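Local coordinates for pseudopilin EpsI (PDB 2RET), which probably serves as a minor pseudopilin of the type II secretion system, which exports proteases and toxins from the periplasm, at residues D22-M27 and G40-A45. The protein carries 2 engineered substitutions. Sequence-based numbering, arbitrary orientation. Where two conformers were deposited one is given.
Sequences DNQMAM and GEEELA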
# COMPACT_ATOMS: atom_id res chain seq x y z
N ASP A 22 13.86 22.81 -3.23
CA ASP A 22 13.47 21.50 -3.71
C ASP A 22 14.65 20.61 -4.07
O ASP A 22 14.62 19.42 -3.79
CB ASP A 22 12.51 21.59 -4.90
CG ASP A 22 11.07 21.92 -4.48
OD1 ASP A 22 10.73 21.83 -3.27
OD2 ASP A 22 10.26 22.30 -5.38
N ASN A 23 15.66 21.17 -4.72
CA ASN A 23 16.85 20.42 -5.10
C ASN A 23 17.61 19.95 -3.88
O ASN A 23 18.10 18.83 -3.85
CB ASN A 23 17.78 21.24 -6.03
CG ASN A 23 17.15 21.51 -7.42
OD1 ASN A 23 16.21 20.83 -7.83
ND2 ASN A 23 17.68 22.50 -8.14
N GLN A 24 17.70 20.80 -2.87
CA GLN A 24 18.38 20.41 -1.65
C GLN A 24 17.56 19.47 -0.75
O GLN A 24 18.17 18.63 -0.11
CB GLN A 24 18.94 21.62 -0.92
CG GLN A 24 19.92 22.43 -1.77
CD GLN A 24 21.07 21.62 -2.30
OE1 GLN A 24 21.59 20.76 -1.60
NE2 GLN A 24 21.47 21.88 -3.54
N MSE A 25 16.22 19.58 -0.72
CA MSE A 25 15.37 18.60 -0.02
C MSE A 25 15.60 17.20 -0.59
O MSE A 25 15.72 16.25 0.15
CB MSE A 25 13.87 18.92 -0.13
CG MSE A 25 12.95 17.69 0.18
SE MSE A 25 11.02 17.99 0.13
CE MSE A 25 10.87 18.92 -1.61
N ALA A 26 15.64 17.12 -1.92
CA ALA A 26 15.88 15.87 -2.64
C ALA A 26 17.22 15.23 -2.22
O ALA A 26 17.28 14.05 -1.91
CB ALA A 26 15.81 16.11 -4.14
N MSE A 27 18.27 16.04 -2.15
CA MSE A 27 19.60 15.54 -1.70
C MSE A 27 19.58 15.00 -0.27
O MSE A 27 20.18 13.98 -0.01
CB MSE A 27 20.67 16.61 -1.86
CG MSE A 27 20.80 17.08 -3.32
SE MSE A 27 21.25 15.64 -4.59
CE MSE A 27 19.72 14.44 -4.67
N GLY A 40 25.53 25.10 1.78
CA GLY A 40 26.29 25.33 0.56
C GLY A 40 25.65 26.36 -0.35
O GLY A 40 24.79 27.15 0.06
N GLU A 41 26.05 26.26 -1.62
CA GLU A 41 25.72 27.18 -2.68
C GLU A 41 25.23 26.43 -3.90
O GLU A 41 25.74 25.40 -4.22
CB GLU A 41 26.95 27.93 -3.15
CG GLU A 41 27.59 28.74 -2.12
CD GLU A 41 28.81 29.43 -2.64
OE1 GLU A 41 29.18 29.21 -3.82
OE2 GLU A 41 29.39 30.20 -1.87
N GLU A 42 24.27 27.01 -4.58
CA GLU A 42 23.82 26.53 -5.84
C GLU A 42 23.66 27.73 -6.77
O GLU A 42 23.03 28.73 -6.42
CB GLU A 42 22.48 25.79 -5.65
CG GLU A 42 21.88 25.25 -6.95
CD GLU A 42 20.75 24.23 -6.72
OE1 GLU A 42 20.59 23.75 -5.58
OE2 GLU A 42 20.01 23.90 -7.69
N GLU A 43 24.18 27.58 -7.97
CA GLU A 43 23.96 28.50 -9.04
C GLU A 43 22.68 28.10 -9.79
O GLU A 43 22.54 26.97 -10.25
CB GLU A 43 25.16 28.43 -9.97
CG GLU A 43 25.11 29.39 -11.11
CD GLU A 43 25.68 30.73 -10.75
OE1 GLU A 43 25.94 30.98 -9.55
OE2 GLU A 43 25.87 31.52 -11.72
N LEU A 44 21.76 29.05 -9.97
CA LEU A 44 20.52 28.82 -10.67
C LEU A 44 20.03 30.14 -11.19
O LEU A 44 19.98 31.10 -10.41
CB LEU A 44 19.47 28.18 -9.74
CG LEU A 44 18.20 27.57 -10.35
CD1 LEU A 44 17.78 26.25 -9.70
CD2 LEU A 44 17.08 28.53 -10.32
N ALA A 45 19.66 30.16 -12.48
CA ALA A 45 19.26 31.36 -13.20
C ALA A 45 20.26 32.49 -13.07
O ALA A 45 19.87 33.62 -12.95
CB ALA A 45 17.87 31.84 -12.75
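Glu-42, on strand 38-44, reaches across to helix 8-30 and sets its carboxylate between the amides of Asn-23 and Gln-24, joining the long helix to the strand at one edge of this chain's antiparallel sheet in this pseudopilin fold. Segments 22-27 and 40-44 run at 132° to each other, and side chains alone bridge the gap. Followed outward, Glu-42 starts with CB directed at the helix; CG lies anti to the backbone N and the chain stays extended, which carries Glu-42 CD to within 3.8 Å of Asn-23 ND2. The side chain also touches Val-20 of the helix. Glu-42 OE2 accepts a hydrogen bond from Asn-23 ND2 at 2.8 Å through its syn lone pair, with amide and carboxylate nearly coplanar. Asn-23 also bonds to EpsJ: its ND2 to the carbonyl of Ala-162, its OD1 to Arg-163 and to the backbone N of Thr-164, all of that chain, which ties this contact to the interface of the complex. Gln-24, bent at chi2, runs past Glu-42 in the opposite direction, its amide plane turned 79° from the carboxylate. Gln-24 NE2 donates to Glu-42 OE1 at 2.9 Å. It meets that oxygen on the anti side, 31° out of the carboxylate plane.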